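Local coordinates for fatty acid synthase 1, isoform A (Drosophila melanogaster, PDB 6FN6), which probably builds long-chain saturated fatty acids from acetyl-CoA and malonyl-CoA with NADPH, this chain being its dehydratase, enoylreductase and ketoreductase modifying region, at residues G931-F936 with L954-G959; S926-G931 with K994-S999; G1007-A1012 with Y1055-S1060; S984-A989 with V1036-Y1041. All coordinates share one frame; numbering follows the deposited sequence.

Overall arrangement
All four contacts lie in the ketoreductase domain, in its Rossmann-type fold. From the N terminus, strand 926-930 opens interaction 2, and at its end the glycine-rich turn opens interaction 1, which closes on the tip of strand 951-955 and so nests inside the loop of interaction 2. Before helix 989-1002 closes that loop, 984-989 opens interaction 4, so interactions 2 and 4 cross. Strand 1005-1011 then opens interaction 3. Helix 1034-1049 closes interaction 4 and strand 1055-1060 closes interaction 3, so these two cross as well. Together they join four neighbouring parallel strands of the sheet to two helices on one face and to the turn leading into helix 935-946.

Interaction 1 (G931-F936 with L954-G959); sequences GGLGGF and LTSRSG. With EDO (1,2-ethanediol), chain E.
G931 and T955 meet where the glycine-rich turn after strand 926-930 passes the tip of the neighbouring strand 951-955. OG1 of T955 accepts from G931 N at 3.1 Å, and the same N-H also leans weakly on T955 O. The CB of T955 points away from the turn, yet chi1 of 75°, setting OG1 between backbone N and carbonyl carbon, brings the hydroxyl to G931. Positive phi favours glycine at G931, where a type I turn begins that ends at G934, the N-cap of helix 935-946. Beside the polar pair, two leucines cross at about a right angle. Each holds CG beside its backbone N and extends CD1. L933 CD2 touches L954 CD1 at 3.5 Å. L954 CD2 reaches G932 CA and takes the spot where a CB would sit, so glycine suits G932. The other branch of L933, CD1, rests on S956 CB at 3.6 Å and on the carbonyl carbon of G959. S956 OG, anti to its backbone N (chi1 -178°), accepts from G959 N at 3.1 Å, an ST motif. One water accepts from L933 N and gives a weak bond to T955 O. The turn resembles the Rossmann GxGxxG pattern, consistent with a place where a ketoreductase would hold its dinucleotide. Chemically, L933 and L954 pack the turn on the strand, while backbone and hydroxyl groups of G931, T955 and R957 form a polar side. There an ethanediol, probably from the crystallisation liquor, takes a nearly straight bond from R957 N to its O1 and meets T955 only weakly.

Interaction 2 (S926-G931 with K994-S999); sequences SYILVG and KLLENS
I928 is the hub of this contact, in which helix 989-1002 of the Rossmann-type fold packs on a face of the parallel sheet, nearly antiparallel to strand 926-930. The two directions differ by 154°, and the short axes approach to 9.9 Å, the usual spacing for a helix resting on a sheet through one layer of side chains. The apolar contacts all come from I928, whose two branches divide the work. CG2 meets L995 CD2 at 3.9 Å, the two side chains sliding past each other in opposite directions. The longer arm, extended at chi2 (164°), carries CD1 to L996 CD2 at 3.7 Å and to the CB and OG of S999. A beta-branched isoleucine suits this place, since it favours the strand and still spreads methyls over several helical residues. L996 continues the same core toward I1008 and F1045. The polar groups are buried but provided for. S926 OG comes near S999 O without bonding to it, and its hydrogen bond goes to A1003 O, just past the C-terminal end of the helix. Small serines allow the strand start and the helix to come close. S999 OG lies against I928, but its hydrogen is spent within the helix: OG donates to L995 O at 2.8 Å from above the carbonyl plane, while S999 N reaches that same oxygen from the opposite face at 2.9 Å.

Interaction 3 (G1007-A1012 with Y1055-S1060); sequences GIFNLA and YFICFS
G1007 pairs with Y1055 at the start of two parallel strands, 1005-1011 and 1055-1060, whose short axes lie only 5° apart, and its CA makes a CA-H...O contact with Y1055 O. Glycine suits this place, since a CB would be crowded by F1009 CE2. I1008 donates from N to Y1055 O at 2.9 Å and accepts on O from I1057 N. Its CB and CG2 lie against the CD2-CE2 side of the F1056 ring. F1009 points to the other face, lying side by side with I1057 and F1059. F1009 CE1 touches I1057 CD1 at 3.8 Å. At the ring edge F1009 CD1 lies 4.0 Å from F1059 CE2. From helix 935-946, L940 and L944 touch F1009, and L940 also touches F1059. N1010 returns to the I1008 face and bonds from N to I1057 O at 2.8 Å, while its O accepts from F1059 N. Its CG is anti to the carbonyl carbon (chi1 -61°). OD1 lies 3.7 Å over one face of F1056, offset toward the rim, the amide and ring planes 45° apart. C1058 SG lies beside the same amide, and T1039 of helix 1034-1049 packs on this side. L1011 swings back to the aromatic face, its CD2 3.5 Å from F1059 CD2, the side chains side by side. At A1012 the pairing fades, N reaching F1059 O only weakly. The chemistry implies two unlike surfaces: a mainly apolar layer of F1009, I1057, L1011 and F1059, with Y1055 at its start, and an opposite layer where a buried asparagine amide lies over a ring and beside a thiol.

Interaction 4 (S984-A989 with V1036-Y1041); sequences SDVTTA and VTATKY
OD1 of D985 is gripped twice by T987, the residue that lies against helix 1034-1049. T987 OG1 donates to it at 2.6 Å on the syn side, and T987 N reaches it at 3.2 Å from above the carboxylate plane, forming an Asx turn. With chi1 of 63°, T987 OG1 takes the crowded position between N and the carbonyl carbon, which turns it back to the aspartate. R957 adds a long, weak ion pair to OD1. The turn presents its backbone to the helix. T987 O sits in the plane of the Y1041 ring, at its edge, near CD2. Over one face of that ring lies A989, whose CB stands 3.7 Å above the centroid and 5° off the normal, a CH-pi contact. Small alanines suit both ends of this seam: A1038 CB fits beside V986, 3.9 Å from its O and 4.3 Å from its CG1. V986 in turn leans on L995 and L1042. T988 is the N-cap of helix 989-1002, its OG1 bonding to G991 N, so the tyrosine packs where that helix begins. The Rossmann-type fold places successive helices side by side on one face of its parallel sheet; here the loop after strand 978-982 starts helix 989-1002 and packs its first residues on helix 1034-1049.

Interaction 1 (G931-F936 with L954-G959)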
loop_
_atom_site.group_PDB
_atom_site.type_symbol
_atom_site.label_atom_id
_atom_site.label_comp_id
_atom_site.label_asym_id
_atom_site.label_seq_id
_atom_site.Cartn_x
_atom_site.Cartn_y
_atom_site.Cartn_z
ATOM N N GLY A 931 -28.933 14.615 -48.128
ATOM C CA GLY A 931 -28.579 15.623 -47.145
ATOM C C GLY A 931 -28.020 14.960 -45.902
ATOM O O GLY A 931 -28.303 15.364 -44.774
ATOM N N GLY A 932 -27.205 13.935 -46.118
ATOM C CA GLY A 932 -26.745 13.095 -45.031
ATOM C C GLY A 932 -25.653 13.678 -44.155
ATOM O O GLY A 932 -25.400 13.157 -43.071
ATOM N N LEU A 933 -25.017 14.757 -44.601
ATOM C CA LEU A 933 -23.905 15.340 -43.850
ATOM C C LEU A 933 -24.344 16.509 -42.970
ATOM O O LEU A 933 -23.528 17.101 -42.262
ATOM C CB LEU A 933 -22.795 15.795 -44.801
ATOM C CG LEU A 933 -21.860 14.713 -45.356
ATOM C CD1 LEU A 933 -20.829 15.330 -46.279
ATOM C CD2 LEU A 933 -21.161 13.935 -44.245
ATOM N N GLY A 934 -25.630 16.843 -43.009
ATOM C CA GLY A 934 -26.174 17.840 -42.107
ATOM C C GLY A 934 -26.223 17.295 -40.692
ATOM O O GLY A 934 -25.943 16.115 -40.468
ATOM N N GLY A 935 -26.549 18.154 -39.733
ATOM C CA GLY A 935 -26.617 17.746 -38.342
ATOM C C GLY A 935 -27.473 16.510 -38.137
ATOM O O GLY A 935 -27.014 15.508 -37.594
ATOM N N PHE A 936 -28.724 16.593 -38.571
ATOM C CA PHE A 936 -29.660 15.478 -38.489
ATOM C C PHE A 936 -29.100 14.224 -39.153
ATOM O O PHE A 936 -29.122 13.140 -38.573
ATOM C CB PHE A 936 -30.995 15.871 -39.135
ATOM C CG PHE A 936 -32.121 14.921 -38.836
ATOM C CD1 PHE A 936 -32.235 13.718 -39.516
ATOM C CD2 PHE A 936 -33.069 15.233 -37.875
ATOM C CE1 PHE A 936 -33.274 12.844 -39.242
ATOM C CE2 PHE A 936 -34.109 14.364 -37.596
ATOM C CZ PHE A 936 -34.210 13.168 -38.280
ATOM N N LEU A 954 -23.897 9.068 -48.441
ATOM C CA LEU A 954 -24.336 10.404 -48.069
ATOM C C LEU A 954 -24.232 11.342 -49.268
ATOM O O LEU A 954 -23.167 11.465 -49.877
ATOM C CB LEU A 954 -23.494 10.945 -46.911
ATOM C CG LEU A 954 -23.344 10.052 -45.674
ATOM C CD1 LEU A 954 -22.349 10.670 -44.701
ATOM C CD2 LEU A 954 -24.683 9.825 -44.991
ATOM N N THR A 955 -25.334 12.007 -49.603
ATOM C CA THR A 955 -25.325 12.966 -50.698
ATOM C C THR A 955 -25.104 14.362 -50.135
ATOM O O THR A 955 -25.823 14.797 -49.240
ATOM C CB THR A 955 -26.631 12.942 -51.519
ATOM O OG1 THR A 955 -27.682 13.579 -50.782
ATOM C CG2 THR A 955 -27.031 11.516 -51.860
ATOM N N SER A 956 -24.094 15.049 -50.655
ATOM C CA SER A 956 -23.802 16.419 -50.249
ATOM C C SER A 956 -23.166 17.190 -51.394
ATOM O O SER A 956 -22.158 16.767 -51.958
ATOM C CB SER A 956 -22.874 16.437 -49.032
ATOM O OG SER A 956 -22.628 17.763 -48.593
ATOM N N ARG A 957 -23.762 18.325 -51.735
ATOM C CA ARG A 957 -23.256 19.148 -52.820
ATOM C C ARG A 957 -21.926 19.793 -52.439
ATOM O O ARG A 957 -20.998 19.846 -53.246
ATOM C CB ARG A 957 -24.280 20.219 -53.198
ATOM C CG ARG A 957 -25.632 19.657 -53.632
ATOM C CD ARG A 957 -25.506 18.659 -54.778
ATOM N NE ARG A 957 -24.761 19.194 -55.916
ATOM C CZ ARG A 957 -25.293 19.921 -56.895
ATOM N NH1 ARG A 957 -26.589 20.216 -56.893
ATOM N NH2 ARG A 957 -24.527 20.354 -57.886
ATOM N N SER A 958 -21.835 20.279 -51.203
ATOM C CA SER A 958 -20.630 20.959 -50.740
ATOM C C SER A 958 -19.556 19.973 -50.287
ATOM O O SER A 958 -18.368 20.293 -50.294
ATOM C CB SER A 958 -20.971 21.916 -49.595
ATOM O OG SER A 958 -21.711 21.258 -48.581
ATOM N N GLY A 959 -19.973 18.771 -49.899
ATOM C CA GLY A 959 -19.040 17.777 -49.402
ATOM C C GLY A 959 -18.693 18.000 -47.943
ATOM O O GLY A 959 -19.386 18.734 -47.238
HETATM C C1 EDO E . -27.228 18.380 -49.433
HETATM O O1 EDO E . -26.341 19.209 -50.186
HETATM C C2 EDO E . -28.179 17.676 -50.389
HETATM O O2 EDO E . -27.423 16.941 -51.358
HETATM O O HOH W 1 -25.726 16.999 -46.626
#

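Interaction 2 (S926-G931 with K994-S999)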
loop_
_atom_site.group_PDB
_atom_site.type_symbol
_atom_site.label_atom_id
_atom_site.label_comp_id
_atom_site.label_asym_id
_atom_site.label_seq_id
_atom_site.Cartn_x
_atom_site.Cartn_y
_atom_site.Cartn_z
ATOM N N SER A 926 -27.205 -1.207 -48.585
ATOM C CA SER A 926 -26.749 0.176 -48.503
ATOM C C SER A 926 -27.894 1.067 -48.044
ATOM O O SER A 926 -29.065 0.706 -48.175
ATOM C CB SER A 926 -26.205 0.657 -49.850
ATOM O OG SER A 926 -27.171 0.524 -50.878
ATOM N N TYR A 927 -27.552 2.227 -47.495
ATOM C CA TYR A 927 -28.556 3.168 -47.019
ATOM C C TYR A 927 -28.189 4.584 -47.428
ATOM O O TYR A 927 -27.168 5.136 -47.005
ATOM C CB TYR A 927 -28.724 3.043 -45.507
ATOM C CG TYR A 927 -29.254 1.683 -45.134
ATOM C CD1 TYR A 927 -30.617 1.426 -45.137
ATOM C CD2 TYR A 927 -28.389 0.641 -44.822
ATOM C CE1 TYR A 927 -31.107 0.177 -44.816
ATOM C CE2 TYR A 927 -28.867 -0.611 -44.502
ATOM C CZ TYR A 927 -30.226 -0.843 -44.501
ATOM O OH TYR A 927 -30.694 -2.100 -44.184
ATOM N N ILE A 928 -29.036 5.151 -48.280
ATOM C CA ILE A 928 -28.816 6.468 -48.847
ATOM C C ILE A 928 -29.479 7.512 -47.971
ATOM O O ILE A 928 -30.663 7.409 -47.664
ATOM C CB ILE A 928 -29.351 6.542 -50.286
ATOM C CG1 ILE A 928 -28.708 5.458 -51.153
ATOM C CG2 ILE A 928 -29.094 7.920 -50.888
ATOM C CD1 ILE A 928 -29.439 5.219 -52.456
ATOM N N LEU A 929 -28.706 8.510 -47.560
ATOM C CA LEU A 929 -29.243 9.630 -46.802
ATOM C C LEU A 929 -29.057 10.922 -47.586
ATOM O O LEU A 929 -27.950 11.458 -47.659
ATOM C CB LEU A 929 -28.571 9.735 -45.430
ATOM C CG LEU A 929 -28.928 8.636 -44.424
ATOM C CD1 LEU A 929 -28.137 7.364 -44.677
ATOM C CD2 LEU A 929 -28.707 9.123 -43.006
ATOM N N VAL A 930 -30.141 11.409 -48.182
ATOM C CA VAL A 930 -30.096 12.653 -48.935
ATOM C C VAL A 930 -29.968 13.801 -47.949
ATOM O O VAL A 930 -30.804 13.958 -47.062
ATOM C CB VAL A 930 -31.338 12.823 -49.830
ATOM C CG1 VAL A 930 -31.222 14.085 -50.675
ATOM C CG2 VAL A 930 -31.523 11.607 -50.722
ATOM N N GLY A 931 -28.933 14.615 -48.128
ATOM C CA GLY A 931 -28.579 15.623 -47.145
ATOM C C GLY A 931 -28.020 14.960 -45.902
ATOM O O GLY A 931 -28.303 15.364 -44.774
ATOM N N LYS A 994 -28.751 7.884 -61.343
ATOM C CA LYS A 994 -27.354 7.486 -61.219
ATOM C C LYS A 994 -27.017 7.133 -59.771
ATOM O O LYS A 994 -26.387 6.109 -59.508
ATOM C CB LYS A 994 -26.426 8.597 -61.712
ATOM C CG LYS A 994 -24.988 8.144 -61.895
ATOM C CD LYS A 994 -24.029 9.317 -61.986
ATOM C CE LYS A 994 -22.586 8.837 -62.002
ATOM N NZ LYS A 994 -21.612 9.952 -61.847
ATOM N N LEU A 995 -27.428 7.990 -58.840
ATOM C CA LEU A 995 -27.194 7.751 -57.420
ATOM C C LEU A 995 -27.670 6.355 -57.030
ATOM O O LEU A 995 -26.937 5.591 -56.403
ATOM C CB LEU A 995 -27.911 8.807 -56.573
ATOM C CG LEU A 995 -27.882 8.634 -55.051
ATOM C CD1 LEU A 995 -26.491 8.910 -54.511
ATOM C CD2 LEU A 995 -28.913 9.538 -54.381
ATOM N N LEU A 996 -28.895 6.022 -57.423
ATOM C CA LEU A 996 -29.507 4.759 -57.035
ATOM C C LEU A 996 -28.808 3.564 -57.676
ATOM O O LEU A 996 -28.687 2.510 -57.060
ATOM C CB LEU A 996 -30.990 4.754 -57.412
ATOM C CG LEU A 996 -31.868 5.788 -56.702
ATOM C CD1 LEU A 996 -33.254 5.829 -57.320
ATOM C CD2 LEU A 996 -31.961 5.493 -55.216
ATOM N N GLU A 997 -28.339 3.725 -58.906
ATOM C CA GLU A 997 -27.702 2.617 -59.602
ATOM C C GLU A 997 -26.292 2.357 -59.081
ATOM O O GLU A 997 -25.876 1.207 -58.966
ATOM C CB GLU A 997 -27.667 2.876 -61.107
ATOM C CG GLU A 997 -28.948 2.477 -61.823
ATOM C CD GLU A 997 -29.001 2.958 -63.259
ATOM O OE1 GLU A 997 -28.079 3.687 -63.680
ATOM O OE2 GLU A 997 -29.968 2.603 -63.968
ATOM N N ASN A 998 -25.557 3.416 -58.763
ATOM C CA ASN A 998 -24.237 3.245 -58.172
ATOM C C ASN A 998 -24.380 2.627 -56.788
ATOM O O ASN A 998 -23.726 1.636 -56.471
ATOM C CB ASN A 998 -23.489 4.579 -58.082
ATOM C CG ASN A 998 -23.039 5.093 -59.436
ATOM O OD1 ASN A 998 -23.212 6.269 -59.750
ATOM N ND2 ASN A 998 -22.442 4.219 -60.239
ATOM N N SER A 999 -25.261 3.204 -55.979
ATOM C CA SER A 999 -25.460 2.746 -54.611
ATOM C C SER A 999 -25.842 1.274 -54.585
ATOM O O SER A 999 -25.392 0.522 -53.720
ATOM C CB SER A 999 -26.539 3.580 -53.921
ATOM O OG SER A 999 -26.146 4.937 -53.829
#

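Interaction 3 (G1007-A1012 with Y1055-S1060)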
loop_
_atom_site.group_PDB
_atom_site.type_symbol
_atom_site.label_atom_id
_atom_site.label_comp_id
_atom_site.label_asym_id
_atom_site.label_seq_id
_atom_site.Cartn_x
_atom_site.Cartn_y
_atom_site.Cartn_z
ATOM N N GLY A 1007 -32.636 1.052 -47.762
ATOM C CA GLY A 1007 -33.389 2.201 -47.298
ATOM C C GLY A 1007 -32.942 3.513 -47.918
ATOM O O GLY A 1007 -31.764 3.703 -48.222
ATOM N N ILE A 1008 -33.903 4.415 -48.102
ATOM C CA ILE A 1008 -33.647 5.755 -48.614
ATOM C C ILE A 1008 -34.245 6.757 -47.640
ATOM O O ILE A 1008 -35.432 6.699 -47.327
ATOM C CB ILE A 1008 -34.220 5.929 -50.041
ATOM C CG1 ILE A 1008 -33.450 5.046 -51.023
ATOM C CG2 ILE A 1008 -34.175 7.401 -50.483
ATOM C CD1 ILE A 1008 -34.030 5.016 -52.421
ATOM N N PHE A 1009 -33.412 7.662 -47.146
ATOM C CA PHE A 1009 -33.851 8.674 -46.194
ATOM C C PHE A 1009 -33.690 10.068 -46.787
ATOM O O PHE A 1009 -32.592 10.469 -47.171
ATOM C CB PHE A 1009 -33.069 8.554 -44.881
ATOM C CG PHE A 1009 -33.107 7.179 -44.280
ATOM C CD1 PHE A 1009 -34.060 6.848 -43.330
ATOM C CD2 PHE A 1009 -32.192 6.216 -44.664
ATOM C CE1 PHE A 1009 -34.098 5.582 -42.776
ATOM C CE2 PHE A 1009 -32.227 4.948 -44.116
ATOM C CZ PHE A 1009 -33.181 4.631 -43.171
ATOM N N ASN A 1010 -34.802 10.790 -46.882
ATOM C CA ASN A 1010 -34.808 12.131 -47.448
ATOM C C ASN A 1010 -34.855 13.154 -46.327
ATOM O O ASN A 1010 -35.718 13.087 -45.451
ATOM C CB ASN A 1010 -35.996 12.317 -48.389
ATOM C CG ASN A 1010 -35.963 11.359 -49.559
ATOM O OD1 ASN A 1010 -36.464 10.238 -49.472
ATOM N ND2 ASN A 1010 -35.363 11.795 -50.662
ATOM N N LEU A 1011 -33.925 14.101 -46.359
ATOM C CA LEU A 1011 -33.790 15.068 -45.280
ATOM C C LEU A 1011 -33.985 16.501 -45.762
ATOM O O LEU A 1011 -33.109 17.081 -46.401
ATOM C CB LEU A 1011 -32.421 14.912 -44.616
ATOM C CG LEU A 1011 -32.060 13.465 -44.260
ATOM C CD1 LEU A 1011 -30.690 13.374 -43.624
ATOM C CD2 LEU A 1011 -33.103 12.847 -43.342
ATOM N N ALA A 1012 -35.153 17.058 -45.456
ATOM C CA ALA A 1012 -35.421 18.472 -45.679
ATOM C C ALA A 1012 -35.169 19.261 -44.396
ATOM O O ALA A 1012 -35.365 20.475 -44.355
ATOM C CB ALA A 1012 -36.852 18.676 -46.153
ATOM N N TYR A 1055 -37.196 0.610 -46.724
ATOM C CA TYR A 1055 -37.660 1.892 -46.199
ATOM C C TYR A 1055 -37.482 3.039 -47.186
ATOM O O TYR A 1055 -36.482 3.127 -47.895
ATOM C CB TYR A 1055 -36.935 2.226 -44.889
ATOM C CG TYR A 1055 -36.954 1.086 -43.905
ATOM C CD1 TYR A 1055 -38.135 0.699 -43.289
ATOM C CD2 TYR A 1055 -35.798 0.381 -43.606
ATOM C CE1 TYR A 1055 -38.167 -0.349 -42.401
ATOM C CE2 TYR A 1055 -35.817 -0.673 -42.713
ATOM C CZ TYR A 1055 -37.007 -1.032 -42.115
ATOM O OH TYR A 1055 -37.044 -2.081 -41.228
ATOM N N PHE A 1056 -38.484 3.912 -47.212
ATOM C CA PHE A 1056 -38.447 5.148 -47.975
ATOM C C PHE A 1056 -39.052 6.218 -47.085
ATOM O O PHE A 1056 -40.274 6.370 -47.025
ATOM C CB PHE A 1056 -39.219 5.022 -49.290
ATOM C CG PHE A 1056 -39.015 6.181 -50.231
ATOM C CD1 PHE A 1056 -39.720 7.362 -50.061
ATOM C CD2 PHE A 1056 -38.136 6.083 -51.296
ATOM C CE1 PHE A 1056 -39.540 8.428 -50.928
ATOM C CE2 PHE A 1056 -37.955 7.146 -52.167
ATOM C CZ PHE A 1056 -38.660 8.319 -51.980
ATOM N N ILE A 1057 -38.193 6.943 -46.378
ATOM C CA ILE A 1057 -38.638 7.847 -45.325
ATOM C C ILE A 1057 -38.272 9.290 -45.659
ATOM O O ILE A 1057 -37.180 9.566 -46.150
ATOM C CB ILE A 1057 -38.050 7.421 -43.961
ATOM C CG1 ILE A 1057 -38.473 5.982 -43.650
ATOM C CG2 ILE A 1057 -38.498 8.376 -42.855
ATOM C CD1 ILE A 1057 -37.868 5.400 -42.402
ATOM N N CYS A 1058 -39.208 10.196 -45.392
ATOM C CA CYS A 1058 -39.009 11.625 -45.598
ATOM C C CYS A 1058 -39.178 12.379 -44.279
ATOM O O CYS A 1058 -40.261 12.368 -43.695
ATOM C CB CYS A 1058 -40.001 12.164 -46.635
ATOM S SG CYS A 1058 -39.947 11.353 -48.257
ATOM N N PHE A 1059 -38.112 13.022 -43.808
ATOM C CA PHE A 1059 -38.173 13.807 -42.572
ATOM C C PHE A 1059 -38.391 15.295 -42.836
ATOM O O PHE A 1059 -37.946 15.826 -43.853
ATOM C CB PHE A 1059 -36.892 13.621 -41.755
ATOM C CG PHE A 1059 -36.686 12.221 -41.261
ATOM C CD1 PHE A 1059 -37.236 11.814 -40.055
ATOM C CD2 PHE A 1059 -35.948 11.311 -41.996
ATOM C CE1 PHE A 1059 -37.054 10.527 -39.594
ATOM C CE2 PHE A 1059 -35.762 10.021 -41.539
ATOM C CZ PHE A 1059 -36.316 9.628 -40.336
ATOM N N SER A 1060 -39.071 15.960 -41.906
ATOM C CA SER A 1060 -39.340 17.391 -42.012
ATOM C C SER A 1060 -40.068 17.904 -40.772
ATOM O O SER A 1060 -40.450 17.126 -39.899
ATOM C CB SER A 1060 -40.169 17.693 -43.263
ATOM O OG SER A 1060 -41.353 16.916 -43.285
#

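Interaction 4 (S984-A989 with V1036-Y1041)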
loop_
_atom_site.group_PDB
_atom_site.type_symbol
_atom_site.label_atom_id
_atom_site.label_comp_id
_atom_site.label_asym_id
_atom_site.label_seq_id
_atom_site.Cartn_x
_atom_site.Cartn_y
_atom_site.Cartn_z
ATOM N N SER A 984 -22.992 14.402 -56.526
ATOM C CA SER A 984 -23.724 14.659 -57.765
ATOM C C SER A 984 -25.078 15.310 -57.496
ATOM O O SER A 984 -25.645 15.172 -56.412
ATOM C CB SER A 984 -23.929 13.363 -58.553
ATOM O OG SER A 984 -24.904 12.537 -57.939
ATOM N N ASP A 985 -25.591 16.011 -58.501
ATOM C CA ASP A 985 -26.889 16.668 -58.408
ATOM C C ASP A 985 -28.023 15.650 -58.476
ATOM O O ASP A 985 -28.319 15.107 -59.538
ATOM C CB ASP A 985 -27.038 17.702 -59.524
ATOM C CG ASP A 985 -28.356 18.439 -59.463
ATOM O OD1 ASP A 985 -28.970 18.466 -58.375
ATOM O OD2 ASP A 985 -28.776 19.002 -60.494
ATOM N N VAL A 986 -28.651 15.395 -57.333
ATOM C CA VAL A 986 -29.690 14.374 -57.230
ATOM C C VAL A 986 -31.076 14.938 -57.562
ATOM O O VAL A 986 -32.050 14.191 -57.656
ATOM C CB VAL A 986 -29.671 13.734 -55.817
ATOM C CG1 VAL A 986 -30.014 14.769 -54.746
ATOM C CG2 VAL A 986 -30.622 12.545 -55.738
ATOM N N THR A 987 -31.163 16.251 -57.753
ATOM C CA THR A 987 -32.450 16.900 -57.993
ATOM C C THR A 987 -32.998 16.582 -59.383
ATOM O O THR A 987 -34.209 16.597 -59.595
ATOM C CB THR A 987 -32.350 18.428 -57.839
ATOM O OG1 THR A 987 -31.461 18.954 -58.829
ATOM C CG2 THR A 987 -31.838 18.794 -56.454
ATOM N N THR A 988 -32.107 16.312 -60.331
ATOM C CA THR A 988 -32.521 15.958 -61.685
ATOM C C THR A 988 -32.881 14.478 -61.767
ATOM O O THR A 988 -32.605 13.715 -60.846
ATOM C CB THR A 988 -31.420 16.268 -62.716
ATOM O OG1 THR A 988 -30.300 15.400 -62.500
ATOM C CG2 THR A 988 -30.968 17.718 -62.601
ATOM N N ALA A 989 -33.500 14.077 -62.870
ATOM C CA ALA A 989 -33.904 12.688 -63.055
ATOM C C ALA A 989 -32.695 11.794 -63.308
ATOM O O ALA A 989 -32.608 10.687 -62.777
ATOM C CB ALA A 989 -34.893 12.575 -64.203
ATOM N N VAL A 1036 -38.707 18.703 -53.171
ATOM C CA VAL A 1036 -39.771 17.895 -53.755
ATOM C C VAL A 1036 -39.275 17.019 -54.905
ATOM O O VAL A 1036 -39.560 15.823 -54.956
ATOM C CB VAL A 1036 -40.925 18.804 -54.229
ATOM C CG1 VAL A 1036 -41.990 18.003 -54.973
ATOM C CG2 VAL A 1036 -41.535 19.546 -53.051
ATOM N N THR A 1037 -38.528 17.623 -55.823
ATOM C CA THR A 1037 -38.143 16.961 -57.068
ATOM C C THR A 1037 -37.201 15.771 -56.879
ATOM O O THR A 1037 -37.284 14.790 -57.619
ATOM C CB THR A 1037 -37.475 17.961 -58.034
ATOM O OG1 THR A 1037 -36.377 18.609 -57.379
ATOM C CG2 THR A 1037 -38.479 19.010 -58.484
ATOM N N ALA A 1038 -36.302 15.856 -55.907
ATOM C CA ALA A 1038 -35.395 14.747 -55.624
ATOM C C ALA A 1038 -36.186 13.544 -55.118
ATOM O O ALA A 1038 -35.998 12.421 -55.581
ATOM C CB ALA A 1038 -34.342 15.158 -54.610
ATOM N N THR A 1039 -37.083 13.795 -54.171
ATOM C CA THR A 1039 -37.922 12.743 -53.612
ATOM C C THR A 1039 -38.791 12.138 -54.706
ATOM O O THR A 1039 -38.996 10.924 -54.756
ATOM C CB THR A 1039 -38.819 13.283 -52.483
ATOM O OG1 THR A 1039 -38.017 13.983 -51.525
ATOM C CG2 THR A 1039 -39.562 12.150 -51.789
ATOM N N LYS A 1040 -39.293 12.994 -55.588
ATOM C CA LYS A 1040 -40.173 12.557 -56.664
ATOM C C LYS A 1040 -39.440 11.594 -57.598
ATOM O O LYS A 1040 -39.963 10.538 -57.949
ATOM C CB LYS A 1040 -40.700 13.767 -57.437
ATOM C CG LYS A 1040 -41.602 13.423 -58.605
ATOM C CD LYS A 1040 -42.163 14.684 -59.245
ATOM C CE LYS A 1040 -43.092 14.362 -60.404
ATOM N NZ LYS A 1040 -43.760 15.581 -60.935
ATOM N N TYR A 1041 -38.225 11.961 -57.992
ATOM C CA TYR A 1041 -37.438 11.132 -58.895
ATOM C C TYR A 1041 -36.850 9.915 -58.181
ATOM O O TYR A 1041 -36.818 8.818 -58.742
ATOM C CB TYR A 1041 -36.314 11.956 -59.530
ATOM C CG TYR A 1041 -36.776 12.947 -60.581
ATOM C CD1 TYR A 1041 -37.807 12.639 -61.461
ATOM C CD2 TYR A 1041 -36.174 14.193 -60.692
ATOM C CE1 TYR A 1041 -38.225 13.545 -62.417
ATOM C CE2 TYR A 1041 -36.585 15.105 -61.645
ATOM C CZ TYR A 1041 -37.610 14.776 -62.504
ATOM O OH TYR A 1041 -38.018 15.688 -63.451
#